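Local atomic coordinates of CDC25-like phosphatase YCH1 (Saccharomyces cerevisiae, PDB entry 3FS5), a protein that acts as a protein phosphatase, built on a single rhodanese-like domain related to the catalytic domain of Cdc25. Residues T15-W20 with E31-V36; R19-G24 with G46-G51. All blocks are in the same frame, centred on the assembly; numbering follows the deposited sequence.

Interaction 1: T15-W20 with E31-V36; sequences TELHRW and EPFQVV
Phe33 reaches from its strand into the angle between the backbone and the indole of Trp20, and it gives up more surface to this contact than any other residue. Its CG lies between the backbone N and the carbonyl carbon, a torsion (chi1 63°) that brings the ring in beside CB and the carbonyl of Trp20. The far end of the phenyl ring meets the base of the Trp20 side chain: CE2 of Phe33 lies 3.8 Å from CB of Trp20 and 3.4 Å from the carbonyl O of Trp20. Further back, CB of Phe33 sits 4.0 Å from CE3 of Trp20. The two rings are inclined, their planes at 44° and the centroid of the six-membered indole ring 6.0 Å from that of the phenyl ring, which makes this neither a parallel stack nor a T-shaped pair. The contact illustrates how a rhodanese-like alpha/beta fold builds its core, with helix 14-23 laid against an inner strand, 33-37, of the parallel sheet. Trp20 also packs edge-to-face with Trp119 on another strand of that sheet. One turn before Trp20, Leu17 divides its methyls between two strand residues: CD1 approaches Phe33 CE1 at 4.4 Å, while CD2 meets Val35 CG2 at 4.3 Å. Cutting Phe33 back to an alanine takes away the ring that Leu17 CD1 approaches and would probably open a gap beside Trp20 CB.

Interaction 2: R19-G24 with G46-G51; sequences RWMQEG and GHIKDG
Met21 meets Ile48 and Lys49 with the end of its thioether, and the flat groups of its helix turn sit off to the side. Glu23 CD lies over one face of the Arg19 guanidinium, 4.2 Å above the plane and away from its centre. The ion pair this makes, Glu23 OE1 to Arg19 NE at 4.0 Å, is long and weak and works by charge alone. The Trp20 ring has the backbone C of Glu16 against one face. Across the contact, the Met21 chain is extended through chi2 and bends at its end (chi3 75°), which places CE and SD beside Ile48: CE of Met21 is 3.8 Å from CG2 of Ile48, and SD lies nearly as close, 3.9 Å from the same methyl. CE of Met21 also comes within 3.8 Å of the carbonyl O of Lys49, whose CB flanks it before the rest of the chain turns off. Ile48 and Lys49 begin a type II beta turn that runs to Gly51 and is closed by Gly51 N donating to Ile48 O at 3.2 Å. The strand entering it, 47-48, pairs antiparallel with 139-140, and Trp128 of helix 124-132 touches both Met21 and Ile48. With methyl-to-methyl packing and a methyl set against a carbonyl oxygen, the contact rests mainly on close fit, so it probably fixes orientation less sharply than a hydrogen bond would.

In the fold
Both interactions use helix 14-23, and they show how one helix can pack on both the central sheet and a nearby turn. Interaction 1 is the buried one: aromatic and branched aliphatic side chains join the helix to the parallel sheet. Interaction 2, about 6 Å away between centres, is smaller and only partly buried; there an unbranched methionine meets a turn whose lysine is exposed. Trp20 belongs to both ranges but does its packing in interaction 1, while its carbonyl O accepts a hydrogen bond from Gly24 N at the helix end. The two contacts adjoin directly, since Phe33 CZ lies 3.8 Å from Met21 CG and Val35 CB 3.9 Å from Gly51 CA.

Interaction 1: T15-W20 with E31-V36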
loop_
_atom_site.group_PDB
_atom_site.type_symbol
_atom_site.label_atom_id
_atom_site.label_comp_id
_atom_site.label_asym_id
_atom_site.label_seq_id
_atom_site.Cartn_x
_atom_site.Cartn_y
_atom_site.Cartn_z
ATOM N N THR A 15 -8.120 -2.681 -10.236
ATOM C CA THR A 15 -8.813 -1.766 -11.141
ATOM C C THR A 15 -9.185 -0.451 -10.460
ATOM O O THR A 15 -9.154 0.603 -11.091
ATOM C CB THR A 15 -10.099 -2.410 -11.736
ATOM O OG1 THR A 15 -10.961 -2.846 -10.678
ATOM C CG2 THR A 15 -9.741 -3.605 -12.606
ATOM N N GLU A 16 -9.537 -0.500 -9.177
ATOM C CA GLU A 16 -9.892 0.729 -8.471
ATOM C C GLU A 16 -8.652 1.557 -8.131
ATOM O O GLU A 16 -8.689 2.782 -8.202
ATOM C CB GLU A 16 -10.693 0.431 -7.198
ATOM C CG GLU A 16 -11.199 1.705 -6.523
ATOM C CD GLU A 16 -12.372 1.476 -5.580
ATOM O OE1 GLU A 16 -12.910 2.482 -5.062
ATOM O OE2 GLU A 16 -12.754 0.305 -5.356
ATOM N N LEU A 17 -7.554 0.902 -7.760
ATOM C CA LEU A 17 -6.333 1.644 -7.455
ATOM C C LEU A 17 -5.845 2.321 -8.730
ATOM O O LEU A 17 -5.422 3.474 -8.711
ATOM C CB LEU A 17 -5.231 0.714 -6.927
ATOM C CG LEU A 17 -3.855 1.369 -6.744
ATOM C CD1 LEU A 17 -3.970 2.581 -5.820
ATOM C CD2 LEU A 17 -2.870 0.350 -6.175
ATOM N N HIS A 18 -5.914 1.600 -9.841
ATOM C CA HIS A 18 -5.474 2.146 -11.114
ATOM C C HIS A 18 -6.269 3.403 -11.450
ATOM O O HIS A 18 -5.720 4.375 -11.962
ATOM C CB HIS A 18 -5.632 1.095 -12.221
ATOM C CG HIS A 18 -5.332 1.616 -13.590
ATOM N ND1 HIS A 18 -6.294 2.184 -14.395
ATOM C CD2 HIS A 18 -4.168 1.702 -14.275
ATOM C CE1 HIS A 18 -5.737 2.599 -15.517
ATOM N NE2 HIS A 18 -4.447 2.319 -15.470
ATOM N N ARG A 19 -7.562 3.386 -11.153
ATOM C CA ARG A 19 -8.409 4.539 -11.421
ATOM C C ARG A 19 -7.949 5.710 -10.550
ATOM O O ARG A 19 -7.836 6.839 -11.028
ATOM C CB ARG A 19 -9.874 4.200 -11.131
ATOM C CG ARG A 19 -10.847 5.302 -11.519
ATOM C CD ARG A 19 -12.296 4.883 -11.287
ATOM N NE ARG A 19 -13.214 6.004 -11.487
ATOM C CZ ARG A 19 -13.578 6.488 -12.674
ATOM N NH1 ARG A 19 -14.416 7.517 -12.740
ATOM N NH2 ARG A 19 -13.119 5.938 -13.794
ATOM N N TRP A 20 -7.673 5.438 -9.274
ATOM C CA TRP A 20 -7.201 6.477 -8.359
ATOM C C TRP A 20 -5.898 7.090 -8.863
ATOM O O TRP A 20 -5.668 8.294 -8.728
ATOM C CB TRP A 20 -6.933 5.900 -6.963
ATOM C CG TRP A 20 -8.146 5.491 -6.189
ATOM C CD1 TRP A 20 -9.439 5.455 -6.629
ATOM C CD2 TRP A 20 -8.171 5.049 -4.826
ATOM N NE1 TRP A 20 -10.267 5.017 -5.620
ATOM C CE2 TRP A 20 -9.514 4.761 -4.504
ATOM C CE3 TRP A 20 -7.187 4.869 -3.845
ATOM C CZ2 TRP A 20 -9.900 4.303 -3.240
ATOM C CZ3 TRP A 20 -7.574 4.414 -2.584
ATOM C CH2 TRP A 20 -8.920 4.137 -2.298
ATOM N N GLU A 31 -9.782 12.223 -1.975
ATOM C CA GLU A 31 -8.711 12.293 -0.988
ATOM C C GLU A 31 -7.418 11.711 -1.555
ATOM O O GLU A 31 -7.430 10.965 -2.537
ATOM C CB GLU A 31 -9.097 11.514 0.273
ATOM C CG GLU A 31 -10.376 11.976 0.935
ATOM C CD GLU A 31 -10.707 11.169 2.174
ATOM O OE1 GLU A 31 -10.748 9.926 2.078
ATOM O OE2 GLU A 31 -10.928 11.776 3.243
ATOM N N PRO A 32 -6.278 12.051 -0.941
ATOM C CA PRO A 32 -4.993 11.539 -1.412
ATOM C C PRO A 32 -4.776 10.101 -0.950
ATOM O O PRO A 32 -5.466 9.607 -0.050
ATOM C CB PRO A 32 -3.995 12.509 -0.792
ATOM C CG PRO A 32 -4.629 12.822 0.519
ATOM C CD PRO A 32 -6.090 13.022 0.153
ATOM N N PHE A 33 -3.819 9.422 -1.568
ATOM C CA PHE A 33 -3.527 8.044 -1.195
ATOM C C PHE A 33 -2.022 7.813 -1.256
ATOM O O PHE A 33 -1.292 8.597 -1.854
ATOM C CB PHE A 33 -4.258 7.077 -2.140
ATOM C CG PHE A 33 -3.814 7.179 -3.577
ATOM C CD1 PHE A 33 -2.707 6.467 -4.032
ATOM C CD2 PHE A 33 -4.480 8.017 -4.467
ATOM C CE1 PHE A 33 -2.270 6.589 -5.349
ATOM C CE2 PHE A 33 -4.052 8.147 -5.789
ATOM C CZ PHE A 33 -2.944 7.433 -6.231
ATOM N N GLN A 34 -1.562 6.747 -0.611
ATOM C CA GLN A 34 -0.150 6.405 -0.616
ATOM C C GLN A 34 0.013 4.895 -0.534
ATOM O O GLN A 34 -0.482 4.256 0.394
ATOM C CB GLN A 34 0.584 7.052 0.563
ATOM C CG GLN A 34 2.063 6.661 0.618
ATOM C CD GLN A 34 2.825 7.085 -0.635
ATOM O OE1 GLN A 34 3.561 6.295 -1.233
ATOM N NE2 GLN A 34 2.660 8.339 -1.026
ATOM N N VAL A 35 0.712 4.335 -1.515
ATOM C CA VAL A 35 0.950 2.902 -1.571
ATOM C C VAL A 35 2.185 2.530 -0.761
ATOM O O VAL A 35 3.233 3.168 -0.885
ATOM C CB VAL A 35 1.162 2.433 -3.037
ATOM C CG1 VAL A 35 1.582 0.964 -3.071
ATOM C CG2 VAL A 35 -0.114 2.638 -3.837
ATOM N N VAL A 36 2.054 1.508 0.079
ATOM C CA VAL A 36 3.179 1.028 0.879
ATOM C C VAL A 36 3.407 -0.445 0.540
ATOM O O VAL A 36 2.584 -1.307 0.858
ATOM C CB VAL A 36 2.914 1.160 2.396
ATOM C CG1 VAL A 36 4.151 0.708 3.189
ATOM C CG2 VAL A 36 2.578 2.607 2.738
#

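Interaction 2: R19-G24 with G46-G51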
loop_
_atom_site.group_PDB
_atom_site.type_symbol
_atom_site.label_atom_id
_atom_site.label_comp_id
_atom_site.label_asym_id
_atom_site.label_seq_id
_atom_site.Cartn_x
_atom_site.Cartn_y
_atom_site.Cartn_z
ATOM N N ARG A 19 -7.562 3.386 -11.153
ATOM C CA ARG A 19 -8.409 4.539 -11.421
ATOM C C ARG A 19 -7.949 5.710 -10.550
ATOM O O ARG A 19 -7.836 6.839 -11.028
ATOM C CB ARG A 19 -9.874 4.200 -11.131
ATOM C CG ARG A 19 -10.847 5.302 -11.519
ATOM C CD ARG A 19 -12.296 4.883 -11.287
ATOM N NE ARG A 19 -13.214 6.004 -11.487
ATOM C CZ ARG A 19 -13.578 6.488 -12.674
ATOM N NH1 ARG A 19 -14.416 7.517 -12.740
ATOM N NH2 ARG A 19 -13.119 5.938 -13.794
ATOM N N TRP A 20 -7.673 5.438 -9.274
ATOM C CA TRP A 20 -7.201 6.477 -8.359
ATOM C C TRP A 20 -5.898 7.090 -8.863
ATOM O O TRP A 20 -5.668 8.294 -8.728
ATOM C CB TRP A 20 -6.933 5.900 -6.963
ATOM C CG TRP A 20 -8.146 5.491 -6.189
ATOM C CD1 TRP A 20 -9.439 5.455 -6.629
ATOM C CD2 TRP A 20 -8.171 5.049 -4.826
ATOM N NE1 TRP A 20 -10.267 5.017 -5.620
ATOM C CE2 TRP A 20 -9.514 4.761 -4.504
ATOM C CE3 TRP A 20 -7.187 4.869 -3.845
ATOM C CZ2 TRP A 20 -9.900 4.303 -3.240
ATOM C CZ3 TRP A 20 -7.574 4.414 -2.584
ATOM C CH2 TRP A 20 -8.920 4.137 -2.298
ATOM N N MET A 21 -5.029 6.252 -9.416
ATOM C CA MET A 21 -3.750 6.734 -9.917
ATOM C C MET A 21 -3.931 7.626 -11.143
ATOM O O MET A 21 -3.244 8.639 -11.287
ATOM C CB MET A 21 -2.833 5.548 -10.227
ATOM C CG MET A 21 -2.348 4.838 -8.961
ATOM S SD MET A 21 -1.332 3.378 -9.250
ATOM C CE MET A 21 0.213 4.136 -9.749
ATOM N N GLN A 22 -4.867 7.255 -12.012
ATOM C CA GLN A 22 -5.148 8.039 -13.212
ATOM C C GLN A 22 -5.682 9.426 -12.842
ATOM O O GLN A 22 -5.300 10.425 -13.449
ATOM C CB GLN A 22 -6.178 7.317 -14.092
ATOM C CG GLN A 22 -5.667 6.052 -14.782
ATOM C CD GLN A 22 -4.702 6.349 -15.919
ATOM O OE1 GLN A 22 -3.621 6.890 -15.704
ATOM N NE2 GLN A 22 -5.098 6.000 -17.138
ATOM N N GLU A 23 -6.560 9.484 -11.841
ATOM C CA GLU A 23 -7.157 10.748 -11.405
ATOM C C GLU A 23 -6.307 11.556 -10.431
ATOM O O GLU A 23 -6.468 12.773 -10.324
ATOM C CB GLU A 23 -8.525 10.490 -10.769
ATOM C CG GLU A 23 -9.535 9.881 -11.716
ATOM C CD GLU A 23 -10.917 9.794 -11.109
ATOM O OE1 GLU A 23 -11.085 9.082 -10.098
ATOM O OE2 GLU A 23 -11.840 10.440 -11.645
ATOM N N GLY A 24 -5.419 10.882 -9.706
ATOM C CA GLY A 24 -4.569 11.578 -8.758
ATOM C C GLY A 24 -5.152 11.668 -7.358
ATOM O O GLY A 24 -4.571 12.301 -6.479
ATOM N N GLY A 46 9.758 -5.374 -10.150
ATOM C CA GLY A 46 8.754 -4.372 -10.457
ATOM C C GLY A 46 7.950 -3.942 -9.241
ATOM O O GLY A 46 7.779 -4.710 -8.291
ATOM N N HIS A 47 7.454 -2.709 -9.273
ATOM C CA HIS A 47 6.661 -2.172 -8.173
ATOM C C HIS A 47 5.735 -1.066 -8.659
ATOM O O HIS A 47 5.902 -0.538 -9.758
ATOM C CB HIS A 47 7.581 -1.650 -7.063
ATOM C CG HIS A 47 8.619 -0.683 -7.542
ATOM N ND1 HIS A 47 8.381 0.669 -7.668
ATOM C CD2 HIS A 47 9.894 -0.880 -7.953
ATOM C CE1 HIS A 47 9.464 1.263 -8.137
ATOM N NE2 HIS A 47 10.397 0.347 -8.319
ATOM N N ILE A 48 4.752 -0.722 -7.839
ATOM C CA ILE A 48 3.799 0.310 -8.202
ATOM C C ILE A 48 4.464 1.680 -8.134
ATOM O O ILE A 48 5.155 1.998 -7.166
ATOM C CB ILE A 48 2.566 0.237 -7.282
ATOM C CG1 ILE A 48 1.896 -1.134 -7.467
ATOM C CG2 ILE A 48 1.599 1.390 -7.581
ATOM C CD1 ILE A 48 0.674 -1.367 -6.590
ATOM N N LYS A 49 4.264 2.477 -9.179
ATOM C CA LYS A 49 4.857 3.805 -9.272
ATOM C C LYS A 49 4.497 4.715 -8.100
ATOM O O LYS A 49 3.340 4.779 -7.676
ATOM C CB LYS A 49 4.437 4.466 -10.591
ATOM C CG LYS A 49 5.118 5.795 -10.891
ATOM C CD LYS A 49 4.620 6.365 -12.217
ATOM C CE LYS A 49 5.248 7.718 -12.531
ATOM N NZ LYS A 49 6.732 7.628 -12.649
ATOM N N ASP A 50 5.507 5.416 -7.592
ATOM C CA ASP A 50 5.365 6.347 -6.476
ATOM C C ASP A 50 5.037 5.712 -5.121
ATOM O O ASP A 50 4.745 6.421 -4.161
ATOM C CB ASP A 50 4.321 7.421 -6.802
ATOM C CG ASP A 50 4.651 8.196 -8.071
ATOM O OD1 ASP A 50 5.850 8.437 -8.338
ATOM O OD2 ASP A 50 3.707 8.572 -8.796
ATOM N N GLY A 51 5.082 4.385 -5.033
ATOM C CA GLY A 51 4.810 3.742 -3.757
ATOM C C GLY A 51 6.049 3.761 -2.871
ATOM O O GLY A 51 7.140 4.046 -3.357
#